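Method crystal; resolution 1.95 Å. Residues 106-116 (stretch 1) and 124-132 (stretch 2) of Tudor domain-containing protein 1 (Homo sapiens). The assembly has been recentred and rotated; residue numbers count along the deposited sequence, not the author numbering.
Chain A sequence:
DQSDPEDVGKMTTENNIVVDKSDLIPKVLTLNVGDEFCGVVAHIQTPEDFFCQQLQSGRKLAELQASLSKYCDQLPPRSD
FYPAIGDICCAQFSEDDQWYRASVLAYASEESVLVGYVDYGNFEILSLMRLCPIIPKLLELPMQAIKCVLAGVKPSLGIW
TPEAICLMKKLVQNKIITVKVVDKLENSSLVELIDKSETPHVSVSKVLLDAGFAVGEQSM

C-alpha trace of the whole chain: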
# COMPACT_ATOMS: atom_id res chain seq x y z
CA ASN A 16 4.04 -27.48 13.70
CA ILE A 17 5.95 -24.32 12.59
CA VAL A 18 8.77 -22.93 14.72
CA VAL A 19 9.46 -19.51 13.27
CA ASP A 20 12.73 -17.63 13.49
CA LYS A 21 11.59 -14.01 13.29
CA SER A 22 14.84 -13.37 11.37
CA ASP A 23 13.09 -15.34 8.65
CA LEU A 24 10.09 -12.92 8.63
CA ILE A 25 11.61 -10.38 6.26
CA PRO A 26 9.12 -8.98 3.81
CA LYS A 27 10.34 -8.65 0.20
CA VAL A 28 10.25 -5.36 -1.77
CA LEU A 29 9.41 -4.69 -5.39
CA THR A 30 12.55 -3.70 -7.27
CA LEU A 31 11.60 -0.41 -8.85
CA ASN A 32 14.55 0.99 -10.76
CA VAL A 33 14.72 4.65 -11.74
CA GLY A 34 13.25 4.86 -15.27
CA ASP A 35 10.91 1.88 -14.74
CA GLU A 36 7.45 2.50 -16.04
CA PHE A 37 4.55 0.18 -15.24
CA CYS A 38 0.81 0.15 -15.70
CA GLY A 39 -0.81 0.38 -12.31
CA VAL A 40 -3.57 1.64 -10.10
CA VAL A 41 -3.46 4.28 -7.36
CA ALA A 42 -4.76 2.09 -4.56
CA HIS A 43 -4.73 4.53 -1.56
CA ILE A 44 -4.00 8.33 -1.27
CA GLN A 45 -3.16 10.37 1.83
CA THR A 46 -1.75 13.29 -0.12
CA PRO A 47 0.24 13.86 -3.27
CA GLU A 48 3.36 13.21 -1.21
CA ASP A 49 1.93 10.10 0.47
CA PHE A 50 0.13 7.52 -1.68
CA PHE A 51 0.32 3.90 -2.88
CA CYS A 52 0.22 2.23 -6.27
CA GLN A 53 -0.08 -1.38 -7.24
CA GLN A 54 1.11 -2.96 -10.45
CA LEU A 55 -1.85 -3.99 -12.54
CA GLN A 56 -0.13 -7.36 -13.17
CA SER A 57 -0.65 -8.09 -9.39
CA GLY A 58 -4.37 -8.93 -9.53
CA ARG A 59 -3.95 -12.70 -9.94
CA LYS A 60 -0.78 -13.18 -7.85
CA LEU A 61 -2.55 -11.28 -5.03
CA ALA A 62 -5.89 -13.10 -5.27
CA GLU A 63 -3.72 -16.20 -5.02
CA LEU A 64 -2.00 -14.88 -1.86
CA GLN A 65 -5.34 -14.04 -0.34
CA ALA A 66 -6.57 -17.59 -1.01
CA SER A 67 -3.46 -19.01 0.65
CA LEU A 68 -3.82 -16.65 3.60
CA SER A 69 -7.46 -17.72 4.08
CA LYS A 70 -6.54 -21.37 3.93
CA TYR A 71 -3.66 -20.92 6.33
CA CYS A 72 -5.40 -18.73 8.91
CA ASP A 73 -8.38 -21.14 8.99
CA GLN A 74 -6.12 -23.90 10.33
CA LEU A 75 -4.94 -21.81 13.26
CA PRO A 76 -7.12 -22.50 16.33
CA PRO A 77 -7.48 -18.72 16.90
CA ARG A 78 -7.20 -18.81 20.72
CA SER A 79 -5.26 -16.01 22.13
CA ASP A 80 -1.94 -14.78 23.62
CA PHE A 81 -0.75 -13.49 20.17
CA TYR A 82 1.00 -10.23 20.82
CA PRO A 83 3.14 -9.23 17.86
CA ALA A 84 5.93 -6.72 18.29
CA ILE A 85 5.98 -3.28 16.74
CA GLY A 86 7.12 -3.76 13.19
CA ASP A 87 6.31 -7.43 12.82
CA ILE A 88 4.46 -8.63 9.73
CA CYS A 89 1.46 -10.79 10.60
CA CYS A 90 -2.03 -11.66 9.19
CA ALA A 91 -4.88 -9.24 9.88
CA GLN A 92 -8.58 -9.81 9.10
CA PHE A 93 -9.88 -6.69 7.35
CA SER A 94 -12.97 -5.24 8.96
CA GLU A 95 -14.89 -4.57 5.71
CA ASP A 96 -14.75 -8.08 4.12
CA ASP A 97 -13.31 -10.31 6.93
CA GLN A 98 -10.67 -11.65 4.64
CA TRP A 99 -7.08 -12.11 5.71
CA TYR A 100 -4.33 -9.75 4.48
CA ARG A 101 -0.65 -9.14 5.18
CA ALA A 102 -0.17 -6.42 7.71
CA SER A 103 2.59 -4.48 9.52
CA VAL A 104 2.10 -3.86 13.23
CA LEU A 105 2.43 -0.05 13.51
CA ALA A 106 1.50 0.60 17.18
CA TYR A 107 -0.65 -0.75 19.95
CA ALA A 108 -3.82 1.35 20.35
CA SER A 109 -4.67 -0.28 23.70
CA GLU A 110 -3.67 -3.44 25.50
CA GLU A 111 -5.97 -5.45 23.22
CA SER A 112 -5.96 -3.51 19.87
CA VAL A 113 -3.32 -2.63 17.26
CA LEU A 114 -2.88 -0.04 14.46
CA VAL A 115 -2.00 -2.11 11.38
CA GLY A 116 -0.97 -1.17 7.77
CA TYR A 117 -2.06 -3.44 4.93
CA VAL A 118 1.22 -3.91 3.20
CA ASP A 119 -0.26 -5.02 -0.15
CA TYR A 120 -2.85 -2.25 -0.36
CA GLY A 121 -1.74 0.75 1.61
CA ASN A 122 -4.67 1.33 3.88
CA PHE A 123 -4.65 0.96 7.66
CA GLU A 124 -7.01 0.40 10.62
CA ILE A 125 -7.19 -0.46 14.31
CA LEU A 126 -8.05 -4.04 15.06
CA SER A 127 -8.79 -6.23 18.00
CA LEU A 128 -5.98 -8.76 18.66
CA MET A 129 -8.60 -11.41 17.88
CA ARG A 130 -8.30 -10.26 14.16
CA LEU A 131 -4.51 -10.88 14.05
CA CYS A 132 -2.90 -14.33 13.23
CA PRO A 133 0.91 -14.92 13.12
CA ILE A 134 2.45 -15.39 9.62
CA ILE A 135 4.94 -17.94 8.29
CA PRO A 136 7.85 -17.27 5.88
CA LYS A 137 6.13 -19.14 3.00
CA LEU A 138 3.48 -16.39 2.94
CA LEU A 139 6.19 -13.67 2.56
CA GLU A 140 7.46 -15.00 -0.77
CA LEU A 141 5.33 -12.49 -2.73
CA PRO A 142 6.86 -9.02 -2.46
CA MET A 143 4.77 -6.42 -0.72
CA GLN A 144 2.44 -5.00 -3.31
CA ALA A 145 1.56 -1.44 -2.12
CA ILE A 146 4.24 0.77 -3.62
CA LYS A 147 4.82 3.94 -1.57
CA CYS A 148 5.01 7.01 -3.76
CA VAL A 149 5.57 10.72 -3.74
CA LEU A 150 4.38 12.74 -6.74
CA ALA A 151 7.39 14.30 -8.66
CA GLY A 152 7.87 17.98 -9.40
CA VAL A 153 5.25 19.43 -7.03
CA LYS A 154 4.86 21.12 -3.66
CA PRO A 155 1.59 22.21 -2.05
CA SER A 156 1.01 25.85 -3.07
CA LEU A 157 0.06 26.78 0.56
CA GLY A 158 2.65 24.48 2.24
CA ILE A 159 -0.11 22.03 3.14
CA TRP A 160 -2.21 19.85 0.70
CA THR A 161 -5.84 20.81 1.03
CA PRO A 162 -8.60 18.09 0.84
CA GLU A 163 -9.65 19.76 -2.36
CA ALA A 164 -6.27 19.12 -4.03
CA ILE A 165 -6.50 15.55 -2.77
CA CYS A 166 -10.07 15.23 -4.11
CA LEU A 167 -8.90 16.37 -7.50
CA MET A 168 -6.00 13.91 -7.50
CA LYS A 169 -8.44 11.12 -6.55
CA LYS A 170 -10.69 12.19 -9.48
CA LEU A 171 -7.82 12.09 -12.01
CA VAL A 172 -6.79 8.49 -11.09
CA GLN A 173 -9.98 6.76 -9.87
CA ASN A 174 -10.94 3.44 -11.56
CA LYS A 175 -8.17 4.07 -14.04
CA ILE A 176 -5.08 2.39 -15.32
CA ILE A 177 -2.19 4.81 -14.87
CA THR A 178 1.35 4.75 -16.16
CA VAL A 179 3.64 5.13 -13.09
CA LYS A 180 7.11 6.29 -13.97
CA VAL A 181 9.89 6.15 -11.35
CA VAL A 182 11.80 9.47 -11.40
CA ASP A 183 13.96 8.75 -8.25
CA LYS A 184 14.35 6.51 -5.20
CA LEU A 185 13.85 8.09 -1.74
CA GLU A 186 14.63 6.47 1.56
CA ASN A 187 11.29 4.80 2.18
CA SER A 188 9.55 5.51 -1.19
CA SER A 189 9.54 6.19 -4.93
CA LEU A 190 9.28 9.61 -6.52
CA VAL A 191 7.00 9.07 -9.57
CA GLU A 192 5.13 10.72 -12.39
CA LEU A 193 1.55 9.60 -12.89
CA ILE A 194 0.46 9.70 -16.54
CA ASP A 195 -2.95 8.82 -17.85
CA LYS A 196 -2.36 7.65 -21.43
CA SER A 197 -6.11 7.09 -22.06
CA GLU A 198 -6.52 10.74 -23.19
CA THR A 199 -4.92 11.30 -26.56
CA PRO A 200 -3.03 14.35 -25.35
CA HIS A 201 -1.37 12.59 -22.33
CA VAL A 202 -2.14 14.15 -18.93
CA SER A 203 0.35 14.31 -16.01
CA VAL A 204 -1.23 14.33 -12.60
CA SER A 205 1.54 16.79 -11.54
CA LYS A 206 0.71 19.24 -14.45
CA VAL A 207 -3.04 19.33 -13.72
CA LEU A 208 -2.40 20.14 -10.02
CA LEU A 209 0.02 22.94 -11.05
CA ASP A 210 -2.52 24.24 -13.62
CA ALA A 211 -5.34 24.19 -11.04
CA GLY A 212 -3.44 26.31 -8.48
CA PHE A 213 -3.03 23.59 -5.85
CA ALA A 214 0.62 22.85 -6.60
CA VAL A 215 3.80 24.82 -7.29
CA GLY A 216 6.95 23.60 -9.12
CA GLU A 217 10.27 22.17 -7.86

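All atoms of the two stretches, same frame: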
# COMPACT_ATOMS: atom_id res chain seq x y z
N ALA A 106 1.65 0.05 15.83
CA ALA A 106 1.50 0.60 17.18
C ALA A 106 0.40 -0.16 17.88
O ALA A 106 -0.57 -0.64 17.24
CB ALA A 106 1.17 2.10 17.15
N TYR A 107 0.50 -0.28 19.20
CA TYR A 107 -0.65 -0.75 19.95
C TYR A 107 -1.53 0.45 20.24
O TYR A 107 -1.05 1.50 20.72
CB TYR A 107 -0.23 -1.48 21.24
CG TYR A 107 0.06 -2.92 21.01
CD1 TYR A 107 1.16 -3.29 20.29
CD2 TYR A 107 -0.76 -3.91 21.53
CE1 TYR A 107 1.43 -4.63 20.01
CE2 TYR A 107 -0.50 -5.25 21.30
CZ TYR A 107 0.60 -5.61 20.51
OH TYR A 107 0.90 -6.97 20.28
N ALA A 108 -2.83 0.31 19.97
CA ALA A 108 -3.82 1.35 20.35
C ALA A 108 -4.35 1.20 21.79
O ALA A 108 -4.79 2.17 22.38
CB ALA A 108 -4.99 1.34 19.42
N SER A 109 -4.37 -0.01 22.29
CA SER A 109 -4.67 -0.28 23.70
C SER A 109 -3.92 -1.57 24.02
O SER A 109 -3.14 -2.10 23.21
CB SER A 109 -6.20 -0.47 23.88
OG SER A 109 -6.69 -1.57 23.07
N GLU A 110 -4.24 -2.16 25.15
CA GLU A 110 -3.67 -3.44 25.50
C GLU A 110 -4.16 -4.53 24.60
O GLU A 110 -3.46 -5.51 24.49
CB GLU A 110 -3.99 -3.82 26.95
CG GLU A 110 -3.48 -2.80 27.96
CD GLU A 110 -2.00 -2.91 28.24
OE1 GLU A 110 -1.28 -3.61 27.51
OE2 GLU A 110 -1.54 -2.35 29.27
N GLU A 111 -5.36 -4.41 24.05
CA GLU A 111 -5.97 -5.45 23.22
C GLU A 111 -6.26 -5.08 21.73
O GLU A 111 -6.95 -5.81 21.06
CB GLU A 111 -7.27 -5.90 23.93
CG GLU A 111 -7.09 -6.20 25.46
CD GLU A 111 -6.12 -7.37 25.77
OE1 GLU A 111 -5.79 -8.17 24.85
OE2 GLU A 111 -5.68 -7.52 26.97
N SER A 112 -5.65 -4.01 21.21
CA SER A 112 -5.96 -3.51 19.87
C SER A 112 -4.70 -2.91 19.26
O SER A 112 -3.83 -2.44 19.98
CB SER A 112 -7.14 -2.52 19.90
OG SER A 112 -6.82 -1.33 20.58
N VAL A 113 -4.56 -3.04 17.94
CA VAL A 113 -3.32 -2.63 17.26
C VAL A 113 -3.63 -1.82 16.00
O VAL A 113 -4.54 -2.19 15.27
CB VAL A 113 -2.52 -3.87 16.91
CG1 VAL A 113 -1.22 -3.56 16.19
CG2 VAL A 113 -2.18 -4.67 18.12
N LEU A 114 -2.83 -0.78 15.73
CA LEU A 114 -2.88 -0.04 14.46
C LEU A 114 -2.08 -0.86 13.46
O LEU A 114 -0.94 -1.19 13.74
CB LEU A 114 -2.30 1.33 14.63
CG LEU A 114 -2.22 2.17 13.38
CD1 LEU A 114 -3.60 2.49 12.86
CD2 LEU A 114 -1.43 3.42 13.66
N VAL A 115 -2.72 -1.31 12.36
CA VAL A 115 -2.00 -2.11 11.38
C VAL A 115 -2.07 -1.46 9.97
O VAL A 115 -3.05 -0.82 9.67
CB VAL A 115 -2.49 -3.57 11.27
CG1 VAL A 115 -2.37 -4.33 12.62
CG2 VAL A 115 -3.92 -3.69 10.69
N GLY A 116 -1.00 -1.59 9.20
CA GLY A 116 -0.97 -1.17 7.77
C GLY A 116 -1.01 -2.36 6.84
O GLY A 116 -0.28 -3.34 7.04
N GLU A 124 -5.93 0.30 9.65
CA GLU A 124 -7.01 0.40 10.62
C GLU A 124 -6.55 -0.08 11.99
O GLU A 124 -5.45 -0.58 12.11
CB GLU A 124 -8.25 -0.39 10.23
CG GLU A 124 -8.08 -1.88 10.12
CD GLU A 124 -9.33 -2.55 9.50
OE1 GLU A 124 -10.44 -1.99 9.61
OE2 GLU A 124 -9.19 -3.64 8.95
N ILE A 125 -7.42 0.06 12.97
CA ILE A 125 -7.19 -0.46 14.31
C ILE A 125 -8.05 -1.67 14.53
O ILE A 125 -9.24 -1.63 14.30
CB ILE A 125 -7.45 0.63 15.37
CG1 ILE A 125 -6.39 1.70 15.22
CG2 ILE A 125 -7.39 0.04 16.79
CD1 ILE A 125 -6.77 2.98 15.95
N LEU A 126 -7.42 -2.75 14.93
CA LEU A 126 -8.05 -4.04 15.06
C LEU A 126 -7.83 -4.62 16.45
O LEU A 126 -6.73 -4.55 16.99
CB LEU A 126 -7.49 -5.01 14.05
CG LEU A 126 -7.78 -4.69 12.58
CD1 LEU A 126 -7.20 -5.79 11.71
CD2 LEU A 126 -9.28 -4.62 12.35
N SER A 127 -8.89 -5.25 16.95
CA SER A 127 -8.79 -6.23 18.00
C SER A 127 -7.68 -7.25 17.72
O SER A 127 -7.55 -7.75 16.59
CB SER A 127 -10.14 -6.94 18.09
OG SER A 127 -10.08 -7.95 19.07
N LEU A 128 -6.92 -7.62 18.75
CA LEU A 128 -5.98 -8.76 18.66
C LEU A 128 -6.60 -10.08 18.17
O LEU A 128 -5.90 -10.92 17.58
CB LEU A 128 -5.25 -8.99 20.00
CG LEU A 128 -4.31 -7.90 20.51
CD1 LEU A 128 -3.75 -8.30 21.86
CD2 LEU A 128 -3.15 -7.70 19.60
N MET A 129 -7.91 -10.24 18.36
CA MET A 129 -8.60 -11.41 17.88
C MET A 129 -8.56 -11.45 16.32
O MET A 129 -8.71 -12.52 15.76
CB MET A 129 -10.05 -11.44 18.36
CG MET A 129 -10.26 -11.32 19.87
SD MET A 129 -9.93 -12.92 20.61
CE MET A 129 -9.95 -12.50 22.37
N ARG A 130 -8.31 -10.32 15.65
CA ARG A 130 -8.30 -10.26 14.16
C ARG A 130 -6.86 -10.34 13.65
O ARG A 130 -6.63 -10.19 12.44
CB ARG A 130 -9.11 -9.02 13.65
CG ARG A 130 -10.61 -9.25 13.91
CD ARG A 130 -11.60 -8.11 13.70
NE ARG A 130 -11.82 -8.00 12.32
CZ ARG A 130 -12.94 -8.19 11.63
NH1 ARG A 130 -14.15 -8.38 12.14
NH2 ARG A 130 -12.80 -8.14 10.35
N LEU A 131 -5.89 -10.62 14.53
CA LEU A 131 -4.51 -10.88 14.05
C LEU A 131 -4.16 -12.35 14.27
O LEU A 131 -4.66 -12.91 15.20
CB LEU A 131 -3.49 -9.99 14.72
CG LEU A 131 -3.86 -8.50 14.86
CD1 LEU A 131 -2.87 -7.79 15.81
CD2 LEU A 131 -3.89 -7.85 13.51
N CYS A 132 -3.29 -12.90 13.41
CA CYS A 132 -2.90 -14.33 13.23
C CYS A 132 -1.35 -14.13 13.06
O CYS A 132 -0.93 -13.18 12.37
CB CYS A 132 -3.75 -14.94 11.92
SG CYS A 132 -3.29 -16.10 10.50

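Strand 112-116 and strand 124-127 of this Tudor domain-containing protein 1 chain lie side by side as antiparallel neighbours, their N-to-C directions 144° apart and their axes approaching to 4.5 Å. The register pairs Ser-112 with Ser-127, Val-113 with Leu-126, Leu-114 with Ile-125 and Val-115 with Glu-124. Val-113 and Leu-126 form a hydrogen-bonded pair, with Val-113 N giving to Leu-126 O at 2.8 Å and Leu-126 N giving back to Val-113 O at 3.0 Å. Two residues along, Val-115 N donates to Glu-124 O at 2.8 Å in a nearly straight bond (174°), and Glu-124 N returns to Val-115 O at 3.1 Å with a more bent angle of 152°. The ladder gains one more rung where stretch 2 leaves the strand: Leu-128 N, at the start of the 3-10 segment 128-130, donates to Glu-111 O at 2.9 Å.

Between these rungs sit the non-hydrogen-bonded pairs, whose CA atoms come closer, 4.3 Å for Ser-112 CA to Ser-127 CA and the same for Leu-114 CA to Ile-125 CA. Here CA-H groups face carbonyls across the gap: Ser-112 CA lies 3.2 Å from Leu-126 O, and Ile-125 CA 3.3 Å from Val-113 O.

Before the strand, stretch 1 turns a corner at Ala-108 and folds back on itself. Leu-114 N donates to Ala-106 O at 2.7 Å and Ala-108 N to Ser-112 O at 2.9 Å, while Ser-109 OG and Ser-112 OG are hydrogen-bonded at 2.5 Å across the loop. In stretch 2, Ser-127 helps hold the 3-10 segment: Met-129 N donates to Ser-127 OG at 3.2 Å, and Arg-130 N donates to Ser-127 O at 2.8 Å.

Side chains alternate between the two faces of the sheet. Val-113, Val-115, Glu-124 and Leu-126 share one face, where Val-115 CG2 meets Leu-126 CD1 at 4.0 Å. Leu-131, beyond the 3-10 segment, points its CA-to-CB bond toward stretch 1 and touches both valines: its CD1 is 3.9 Å from Val-113 CG2 and its CD2 3.9 Å from Val-115 CG1. Leu-128 loses the most surface to the other stretch. Its CB leaves sideways, but the end of the side chain comes nearer, so that Leu-128 CD2 packs 3.5 Å from Val-113 CG2 and 4.0 Å from Tyr-107 CE2, meeting the tyrosine ring obliquely. Leu-128 CD1 lies 3.6 Å from Glu-111 OE1, a contact between a methyl and a carboxylate oxygen.

The face of Ser-112, Leu-114, Ile-125 and Ser-127 is more open. Ile-125, itself exposed, covers its neighbours there: Ile-125 CG1 meets Leu-114 CD1 at 3.7 Å, and Ile-125 CG2 lies 3.8 Å from Ala-108 CB and 4.0 Å from Ser-112 CB. The Glu-124 carboxylate takes its hydrogen bonds outside this contact. Together the two stretches bury 569 Å², both sides summed.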